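Local coordinates for protein RNA-dependent RNA Polymerase (Bombyx mori cytoplasmic polyhedrosis virus, PDB 6TZ0) that synthesises viral RNA on an RNA template, acting in both transcription and genome replication of a double-stranded RNA virus, at residues H99-L104 with Y242-L247; G342-T347 with Q480-R485. All coordinates share one frame; numbering follows the deposited sequence.

Contact 1 lies in the N-terminal region, and contact 2 joins the loop 342-347 to the polymerase-domain loop 480-485. Their centres are about 12 Å apart and they touch directly. Leu345 is shared packing: its CD2 lies 3.7 Å from Ile243 CG2 and also 3.7 Å from Leu247 CD2. A probable hydrogen bond of 3.0 Å links Thr347 OG1 to Asp102 O. Helix 242-248 thus has the loop 99-104 and the loop 342-347 as neighbours. The nucleotide site is close. Arg485 of contact 2 binds UTP in another structure of this protein, and the nearest side-chain atoms of Arg485 and Leu247 of contact 1 are about 4 Å apart.

Contact 1. Residues H99-L104 with Y242-L247; sequences HKYDYL and YIDEKL
The contact belongs to the N-terminal region of the polymerase, where the loop 99-104 packs on the short helix 242-248. Tyr103 and Asp244 carry much of it. The Tyr103 side chain leaves the backbone toward the helix. Its first torsion (chi1 -69°) sets CG beside the backbone N, and there CG lies 3.6 Å from Ile243 CB. Ile243 CG2 sits over one face of the Tyr103 ring, above its centre. The methyl carbon is 3.5 Å from the ring centroid, a CH-pi contact. One helical turn later, Leu247 CD1 reaches Tyr103 CE2 obliquely at 3.9 Å. Leu247 and Ile243 are thus on the same side of the helix.

Asp244 splits its two carboxylate oxygens between the tyrosines. Its OD1 meets the edge of the Tyr103 ring near the ring plane, with CD2 nearest. The carboxylate plane is turned 70° from that ring. Its OD2 approaches the edge of the Tyr101 ring, 3.4 Å from CD1, with the planes 30° apart. That same OD2 is hydrogen-bonded to Ser241 OG, while Tyr101 OH bonds to Asp240 OD2. Both bonds go to residues just before the helix segment. Asp102 OD2 and Asp244 OD1 are 5.2 Å apart, and these like charges would probably repel each other mildly. No hydrogen bond joins the two segments. Tyr103 O is bonded to Tyr86 OH.

This is loop-on-helix packing, an aromatic ring against residues one turn apart. It joins two parts of the N-terminal region beside the UTP-binding loop of the polymerase domain.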
ATOM      1  N   HIS A  99     -23.690 -15.196  -4.338  1.00 41.90           N
ATOM      2  CA  HIS A  99     -23.420 -15.883  -5.586  1.00 41.90           C
ATOM      3  C   HIS A  99     -22.266 -16.845  -5.364  1.00 41.90           C
ATOM      4  O   HIS A  99     -21.275 -16.501  -4.713  1.00 41.90           O
ATOM      5  CB  HIS A  99     -23.133 -14.898  -6.731  1.00 41.90           C
ATOM      6  CG  HIS A  99     -21.911 -14.059  -6.538  1.00 41.90           C
ATOM      7  ND1 HIS A  99     -21.907 -12.914  -5.774  1.00 41.90           N
ATOM      8  CD2 HIS A  99     -20.661 -14.179  -7.041  1.00 41.90           C
ATOM      9  CE1 HIS A  99     -20.702 -12.374  -5.802  1.00 41.90           C
ATOM     10  NE2 HIS A  99     -19.926 -13.123  -6.563  1.00 41.90           N
ATOM     11  N   LYS A 100     -22.426 -18.060  -5.889  1.00 45.23           N
ATOM     12  CA  LYS A 100     -21.595 -19.179  -5.465  1.00 45.23           C
ATOM     13  C   LYS A 100     -20.166 -19.059  -5.977  1.00 45.23           C
ATOM     14  O   LYS A 100     -19.215 -19.366  -5.251  1.00 45.23           O
ATOM     15  CB  LYS A 100     -22.228 -20.491  -5.926  1.00 45.23           C
ATOM     16  CG  LYS A 100     -21.482 -21.732  -5.487  1.00 45.23           C
ATOM     17  CD  LYS A 100     -22.218 -22.994  -5.883  1.00 45.23           C
ATOM     18  CE  LYS A 100     -23.461 -23.173  -5.029  1.00 45.23           C
ATOM     19  NZ  LYS A 100     -23.113 -23.391  -3.600  1.00 45.23           N
ATOM     20  N   TYR A 101     -19.986 -18.606  -7.209  1.00 44.31           N
ATOM     21  CA  TYR A 101     -18.686 -18.651  -7.857  1.00 44.31           C
ATOM     22  C   TYR A 101     -18.121 -17.247  -7.996  1.00 44.31           C
ATOM     23  O   TYR A 101     -18.821 -16.332  -8.434  1.00 44.31           O
ATOM     24  CB  TYR A 101     -18.791 -19.321  -9.225  1.00 44.31           C
ATOM     25  CG  TYR A 101     -19.303 -20.731  -9.128  1.00 44.31           C
ATOM     26  CD1 TYR A 101     -18.480 -21.755  -8.687  1.00 44.31           C
ATOM     27  CD2 TYR A 101     -20.612 -21.035  -9.465  1.00 44.31           C
ATOM     28  CE1 TYR A 101     -18.947 -23.042  -8.585  1.00 44.31           C
ATOM     29  CE2 TYR A 101     -21.088 -22.317  -9.367  1.00 44.31           C
ATOM     30  CZ  TYR A 101     -20.250 -23.318  -8.927  1.00 44.31           C
ATOM     31  OH  TYR A 101     -20.707 -24.608  -8.827  1.00 44.31           O
ATOM     32  N   ASP A 102     -16.855 -17.088  -7.621  1.00 43.92           N
ATOM     33  CA  ASP A 102     -16.121 -15.856  -7.847  1.00 43.92           C
ATOM     34  C   ASP A 102     -15.025 -16.025  -8.880  1.00 43.92           C
ATOM     35  O   ASP A 102     -14.321 -15.059  -9.185  1.00 43.92           O
ATOM     36  CB  ASP A 102     -15.507 -15.348  -6.540  1.00 43.92           C
ATOM     37  CG  ASP A 102     -16.545 -14.879  -5.554  1.00 43.92           C
ATOM     38  OD1 ASP A 102     -17.626 -14.446  -5.994  1.00 43.92           O
ATOM     39  OD2 ASP A 102     -16.278 -14.929  -4.339  1.00 43.92           O
ATOM     40  N   TYR A 103     -14.850 -17.230  -9.414  1.00 43.16           N
ATOM     41  CA  TYR A 103     -13.742 -17.531 -10.299  1.00 43.16           C
ATOM     42  C   TYR A 103     -14.271 -18.305 -11.499  1.00 43.16           C
ATOM     43  O   TYR A 103     -15.481 -18.478 -11.666  1.00 43.16           O
ATOM     44  CB  TYR A 103     -12.640 -18.276  -9.534  1.00 43.16           C
ATOM     45  CG  TYR A 103     -11.926 -17.404  -8.517  1.00 43.16           C
ATOM     46  CD1 TYR A 103     -10.840 -16.628  -8.883  1.00 43.16           C
ATOM     47  CD2 TYR A 103     -12.365 -17.327  -7.205  1.00 43.16           C
ATOM     48  CE1 TYR A 103     -10.197 -15.823  -7.977  1.00 43.16           C
ATOM     49  CE2 TYR A 103     -11.734 -16.514  -6.287  1.00 43.16           C
ATOM     50  CZ  TYR A 103     -10.650 -15.765  -6.682  1.00 43.16           C
ATOM     51  OH  TYR A 103     -10.004 -14.956  -5.782  1.00 43.16           O
ATOM     52  N   LEU A 104     -13.356 -18.767 -12.346  1.00 43.27           N
ATOM     53  CA  LEU A 104     -13.712 -19.380 -13.620  1.00 43.27           C
ATOM     54  C   LEU A 104     -14.239 -20.792 -13.392  1.00 43.27           C
ATOM     55  O   LEU A 104     -13.497 -21.679 -12.962  1.00 43.27           O
ATOM     56  CB  LEU A 104     -12.495 -19.372 -14.544  1.00 43.27           C
ATOM     57  CG  LEU A 104     -12.543 -19.672 -16.047  1.00 43.27           C
ATOM     58  CD1 LEU A 104     -12.342 -21.125 -16.322  1.00 43.27           C
ATOM     59  CD2 LEU A 104     -13.873 -19.243 -16.631  1.00 43.27           C
ATOM     60  N   TYR A 242     -12.139 -24.572  -9.930  1.00 42.09           N
ATOM     61  CA  TYR A 242     -10.818 -24.948  -9.442  1.00 42.09           C
ATOM     62  C   TYR A 242     -10.339 -24.023  -8.331  1.00 42.09           C
ATOM     63  O   TYR A 242      -9.912 -24.492  -7.268  1.00 42.09           O
ATOM     64  CB  TYR A 242      -9.858 -24.975 -10.629  1.00 42.09           C
ATOM     65  CG  TYR A 242      -8.430 -25.324 -10.333  1.00 42.09           C
ATOM     66  CD1 TYR A 242      -8.099 -26.533  -9.747  1.00 42.09           C
ATOM     67  CD2 TYR A 242      -7.403 -24.496 -10.752  1.00 42.09           C
ATOM     68  CE1 TYR A 242      -6.789 -26.869  -9.504  1.00 42.09           C
ATOM     69  CE2 TYR A 242      -6.089 -24.826 -10.526  1.00 42.09           C
ATOM     70  CZ  TYR A 242      -5.788 -26.016  -9.905  1.00 42.09           C
ATOM     71  OH  TYR A 242      -4.480 -26.350  -9.674  1.00 42.09           O
ATOM     72  N   ILE A 243     -10.459 -22.711  -8.535  1.00 43.17           N
ATOM     73  CA  ILE A 243      -9.937 -21.750  -7.572  1.00 43.17           C
ATOM     74  C   ILE A 243     -10.796 -21.722  -6.312  1.00 43.17           C
ATOM     75  O   ILE A 243     -10.273 -21.612  -5.196  1.00 43.17           O
ATOM     76  CB  ILE A 243      -9.836 -20.364  -8.229  1.00 43.17           C
ATOM     77  CG1 ILE A 243      -9.016 -20.442  -9.516  1.00 43.17           C
ATOM     78  CG2 ILE A 243      -9.196 -19.386  -7.301  1.00 43.17           C
ATOM     79  CD1 ILE A 243      -7.602 -20.898  -9.322  1.00 43.17           C
ATOM     80  N   ASP A 244     -12.115 -21.857  -6.465  1.00 44.56           N
ATOM     81  CA  ASP A 244     -13.015 -21.852  -5.314  1.00 44.56           C
ATOM     82  C   ASP A 244     -12.789 -23.063  -4.423  1.00 44.56           C
ATOM     83  O   ASP A 244     -12.756 -22.940  -3.191  1.00 44.56           O
ATOM     84  CB  ASP A 244     -14.465 -21.816  -5.782  1.00 44.56           C
ATOM     85  CG  ASP A 244     -14.848 -20.486  -6.373  1.00 44.56           C
ATOM     86  OD1 ASP A 244     -14.300 -19.461  -5.932  1.00 44.56           O
ATOM     87  OD2 ASP A 244     -15.696 -20.465  -7.282  1.00 44.56           O
ATOM     88  N   GLU A 245     -12.605 -24.235  -5.027  1.00 45.91           N
ATOM     89  CA  GLU A 245     -12.363 -25.428  -4.231  1.00 45.91           C
ATOM     90  C   GLU A 245     -10.968 -25.426  -3.627  1.00 45.91           C
ATOM     91  O   GLU A 245     -10.777 -25.957  -2.534  1.00 45.91           O
ATOM     92  CB  GLU A 245     -12.591 -26.682  -5.064  1.00 45.91           C
ATOM     93  CG  GLU A 245     -14.049 -26.930  -5.364  1.00 45.91           C
ATOM     94  CD  GLU A 245     -14.842 -27.261  -4.117  1.00 45.91           C
ATOM     95  OE1 GLU A 245     -14.285 -27.919  -3.214  1.00 45.91           O
ATOM     96  OE2 GLU A 245     -16.018 -26.854  -4.032  1.00 45.91           O
ATOM     97  N   LYS A 246      -9.986 -24.830  -4.311  1.00 41.93           N
ATOM     98  CA  LYS A 246      -8.665 -24.661  -3.705  1.00 41.93           C
ATOM     99  C   LYS A 246      -8.718 -23.754  -2.484  1.00 41.93           C
ATOM    100  O   LYS A 246      -8.123 -24.065  -1.447  1.00 41.93           O
ATOM    101  CB  LYS A 246      -7.688 -24.100  -4.729  1.00 41.93           C
ATOM    102  CG  LYS A 246      -7.096 -25.109  -5.674  1.00 41.93           C
ATOM    103  CD  LYS A 246      -6.589 -24.385  -6.890  1.00 41.93           C
ATOM    104  CE  LYS A 246      -5.455 -23.463  -6.583  1.00 41.93           C
ATOM    105  NZ  LYS A 246      -5.069 -22.762  -7.827  1.00 41.93           N
ATOM    106  N   LEU A 247      -9.434 -22.634  -2.583  1.00 41.55           N
ATOM    107  CA  LEU A 247      -9.558 -21.727  -1.452  1.00 41.55           C
ATOM    108  C   LEU A 247     -10.416 -22.295  -0.331  1.00 41.55           C
ATOM    109  O   LEU A 247     -10.276 -21.856   0.814  1.00 41.55           O
ATOM    110  CB  LEU A 247     -10.144 -20.393  -1.905  1.00 41.55           C
ATOM    111  CG  LEU A 247      -9.265 -19.518  -2.787  1.00 41.55           C
ATOM    112  CD1 LEU A 247     -10.049 -18.316  -3.265  1.00 41.55           C
ATOM    113  CD2 LEU A 247      -8.037 -19.089  -2.020  1.00 41.55           C
TER

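Contact 2. Residues G342-T347 with Q480-R485; sequences GTFLAT and QQSDRR
Phe344 has CG beside the backbone N, anti to the carbonyl carbon (chi1 -72°), and chi2 of -1° turns CD1 toward Ser482. Leu345 CG is likewise beside its backbone N, and chi2 of 66° sends CD1 to the turn at Asp483. The Phe344 ring receives Gln481 CA over the centre of one face. This CH-pi contact spans 4.2 Å from CA to the ring centroid. At Ser482, Phe344 CD1 comes within 3.6 Å of the side-chain CB and also meets the backbone N. Gln480 CB packs against Phe344 CB at 3.7 Å and against the ring atom CD2. The aliphatic part of Gln480 continues to Ala346, with CG 3.7 Å from Ala346 CB.

The two methyls of Leu345 part ways. CD1 lies 3.5 Å from Asp483 N, and CD2 is near Arg484 O. Leu345 therefore packs on peptide atoms of the other segment. Thr343 O adds a CA-H...O contact with Ser482 CA at 3.5 Å. The backbones come closest at Phe344 and Ser482, whose CA atoms are 4.2 Å apart. No hydrogen bond joins the segments. The Asp483 side chain leaves the backbone away from 342-347, and its OD2 forms a salt bridge with Arg254 NH2.

The loop 480-485 carries the UTP-binding Arg485. The side chain of Arg484 is about 7 Å from that of the magnesium-binding Asp680.

The loop 342-347 connects helix 325-339 to helix 349-356. The loop 480-485 runs between the antiparallel strands 474-477 and 489-491 of a mixed sheet. Helix 242-248 touches both loops, and Thr343 packs on its Lys246.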
ATOM      1  N   GLY A 342       0.921 -22.411  -7.090  1.00 49.01           N
ATOM      2  CA  GLY A 342       1.940 -21.567  -7.648  1.00 49.01           C
ATOM      3  C   GLY A 342       1.414 -20.412  -8.471  1.00 49.01           C
ATOM      4  O   GLY A 342       2.015 -19.338  -8.455  1.00 49.01           O
ATOM      5  N   THR A 343       0.298 -20.597  -9.174  1.00 50.16           N
ATOM      6  CA  THR A 343      -0.243 -19.537 -10.013  1.00 50.16           C
ATOM      7  C   THR A 343      -0.818 -18.413  -9.164  1.00 50.16           C
ATOM      8  O   THR A 343      -1.253 -18.621  -8.030  1.00 50.16           O
ATOM      9  CB  THR A 343      -1.343 -20.073 -10.925  1.00 50.16           C
ATOM     10  OG1 THR A 343      -2.453 -20.510 -10.131  1.00 50.16           O
ATOM     11  CG2 THR A 343      -0.837 -21.240 -11.715  1.00 50.16           C
ATOM     12  N   PHE A 344      -0.821 -17.209  -9.725  1.00 51.05           N
ATOM     13  CA  PHE A 344      -1.467 -16.103  -9.038  1.00 51.05           C
ATOM     14  C   PHE A 344      -2.954 -16.141  -9.347  1.00 51.05           C
ATOM     15  O   PHE A 344      -3.359 -16.299 -10.500  1.00 51.05           O
ATOM     16  CB  PHE A 344      -0.875 -14.756  -9.441  1.00 51.05           C
ATOM     17  CG  PHE A 344       0.515 -14.493  -8.908  1.00 51.05           C
ATOM     18  CD1 PHE A 344       1.184 -15.397  -8.107  1.00 51.05           C
ATOM     19  CD2 PHE A 344       1.113 -13.280  -9.149  1.00 51.05           C
ATOM     20  CE1 PHE A 344       2.451 -15.122  -7.626  1.00 51.05           C
ATOM     21  CE2 PHE A 344       2.375 -12.993  -8.669  1.00 51.05           C
ATOM     22  CZ  PHE A 344       3.041 -13.913  -7.907  1.00 51.05           C
ATOM     23  N   LEU A 345      -3.765 -16.017  -8.312  1.00 50.17           N
ATOM     24  CA  LEU A 345      -5.201 -16.220  -8.404  1.00 50.17           C
ATOM     25  C   LEU A 345      -5.846 -14.921  -8.874  1.00 50.17           C
ATOM     26  O   LEU A 345      -5.716 -13.889  -8.210  1.00 50.17           O
ATOM     27  CB  LEU A 345      -5.743 -16.653  -7.042  1.00 50.17           C
ATOM     28  CG  LEU A 345      -5.612 -18.100  -6.541  1.00 50.17           C
ATOM     29  CD1 LEU A 345      -4.192 -18.563  -6.272  1.00 50.17           C
ATOM     30  CD2 LEU A 345      -6.391 -18.228  -5.259  1.00 50.17           C
ATOM     31  N   ALA A 346      -6.527 -14.961 -10.018  1.00 48.13           N
ATOM     32  CA  ALA A 346      -7.048 -13.738 -10.611  1.00 48.13           C
ATOM     33  C   ALA A 346      -8.268 -14.014 -11.467  1.00 48.13           C
ATOM     34  O   ALA A 346      -8.249 -14.920 -12.300  1.00 48.13           O
ATOM     35  CB  ALA A 346      -6.004 -13.054 -11.484  1.00 48.13           C
ATOM     36  N   THR A 347      -9.299 -13.197 -11.277  1.00 45.72           N
ATOM     37  CA  THR A 347     -10.449 -13.112 -12.173  1.00 45.72           C
ATOM     38  C   THR A 347     -10.891 -11.660 -12.260  1.00 45.72           C
ATOM     39  O   THR A 347     -10.128 -10.736 -11.961  1.00 45.72           O
ATOM     40  CB  THR A 347     -11.615 -14.006 -11.733  1.00 45.72           C
ATOM     41  OG1 THR A 347     -11.843 -13.860 -10.326  1.00 45.72           O
ATOM     42  CG2 THR A 347     -11.397 -15.447 -12.144  1.00 45.72           C
ATOM     43  N   GLN A 480      -2.666  -9.322  -7.522  1.00 56.35           N
ATOM     44  CA  GLN A 480      -2.473 -10.762  -7.523  1.00 56.35           C
ATOM     45  C   GLN A 480      -1.442 -11.144  -6.478  1.00 56.35           C
ATOM     46  O   GLN A 480      -0.447 -10.439  -6.291  1.00 56.35           O
ATOM     47  CB  GLN A 480      -1.988 -11.298  -8.871  1.00 56.35           C
ATOM     48  CG  GLN A 480      -3.034 -11.606  -9.905  1.00 56.35           C
ATOM     49  CD  GLN A 480      -3.631 -10.386 -10.536  1.00 56.35           C
ATOM     50  OE1 GLN A 480      -4.835 -10.184 -10.488  1.00 56.35           O
ATOM     51  NE2 GLN A 480      -2.790  -9.561 -11.145  1.00 56.35           N
ATOM     52  N   GLN A 481      -1.699 -12.257  -5.797  1.00 55.11           N
ATOM     53  CA  GLN A 481      -0.649 -13.056  -5.188  1.00 55.11           C
ATOM     54  C   GLN A 481      -1.167 -14.477  -5.056  1.00 55.11           C
ATOM     55  O   GLN A 481      -2.376 -14.707  -4.985  1.00 55.11           O
ATOM     56  CB  GLN A 481      -0.171 -12.512  -3.834  1.00 55.11           C
ATOM     57  CG  GLN A 481      -1.171 -12.490  -2.704  1.00 55.11           C
ATOM     58  CD  GLN A 481      -0.550 -11.893  -1.454  1.00 55.11           C
ATOM     59  OE1 GLN A 481       0.630 -11.551  -1.447  1.00 55.11           O
ATOM     60  NE2 GLN A 481      -1.334 -11.767  -0.397  1.00 55.11           N
ATOM     61  N   SER A 482      -0.238 -15.423  -5.056  1.00 52.40           N
ATOM     62  CA  SER A 482      -0.602 -16.829  -5.039  1.00 52.40           C
ATOM     63  C   SER A 482      -1.116 -17.234  -3.666  1.00 52.40           C
ATOM     64  O   SER A 482      -0.812 -16.593  -2.655  1.00 52.40           O
ATOM     65  CB  SER A 482       0.595 -17.692  -5.433  1.00 52.40           C
ATOM     66  OG  SER A 482       1.650 -17.555  -4.504  1.00 52.40           O
ATOM     67  N   ASP A 483      -1.941 -18.288  -3.662  1.00 50.62           N
ATOM     68  CA  ASP A 483      -2.510 -18.913  -2.464  1.00 50.62           C
ATOM     69  C   ASP A 483      -3.383 -17.934  -1.668  1.00 50.62           C
ATOM     70  O   ASP A 483      -3.523 -18.052  -0.449  1.00 50.62           O
ATOM     71  CB  ASP A 483      -1.401 -19.515  -1.586  1.00 50.62           C
ATOM     72  CG  ASP A 483      -1.897 -20.614  -0.676  1.00 50.62           C
ATOM     73  OD1 ASP A 483      -3.086 -20.971  -0.778  1.00 50.62           O
ATOM     74  OD2 ASP A 483      -1.101 -21.104   0.149  1.00 50.62           O
ATOM     75  N   ARG A 484      -4.003 -16.969  -2.346  1.00 52.56           N
ATOM     76  CA  ARG A 484      -4.705 -15.892  -1.663  1.00 52.56           C
ATOM     77  C   ARG A 484      -5.684 -15.269  -2.648  1.00 52.56           C
ATOM     78  O   ARG A 484      -5.512 -15.374  -3.863  1.00 52.56           O
ATOM     79  CB  ARG A 484      -3.701 -14.860  -1.116  1.00 52.56           C
ATOM     80  CG  ARG A 484      -4.202 -13.863  -0.062  1.00 52.56           C
ATOM     81  CD  ARG A 484      -4.543 -12.513  -0.670  1.00 52.56           C
ATOM     82  NE  ARG A 484      -4.866 -11.511   0.341  1.00 52.56           N
ATOM     83  CZ  ARG A 484      -6.078 -11.322   0.852  1.00 52.56           C
ATOM     84  NH1 ARG A 484      -7.097 -12.067   0.446  1.00 52.56           N
ATOM     85  NH2 ARG A 484      -6.272 -10.384   1.767  1.00 52.56           N
ATOM     86  N   ARG A 485      -6.701 -14.596  -2.112  1.00 51.31           N
ATOM     87  CA  ARG A 485      -7.731 -13.946  -2.916  1.00 51.31           C
ATOM     88  C   ARG A 485      -7.176 -12.708  -3.630  1.00 51.31           C
ATOM     89  O   ARG A 485      -5.980 -12.414  -3.604  1.00 51.31           O
ATOM     90  CB  ARG A 485      -8.919 -13.573  -2.038  1.00 51.31           C
ATOM     91  CG  ARG A 485      -9.663 -14.763  -1.473  1.00 51.31           C
ATOM     92  CD  ARG A 485     -10.772 -14.311  -0.538  1.00 51.31           C
ATOM     93  NE  ARG A 485     -10.221 -13.628   0.629  1.00 51.31           N
ATOM     94  CZ  ARG A 485     -10.946 -13.039   1.573  1.00 51.31           C
ATOM     95  NH1 ARG A 485     -12.271 -13.054   1.507  1.00 51.31           N
ATOM     96  NH2 ARG A 485     -10.340 -12.443   2.591  1.00 51.31           N
TER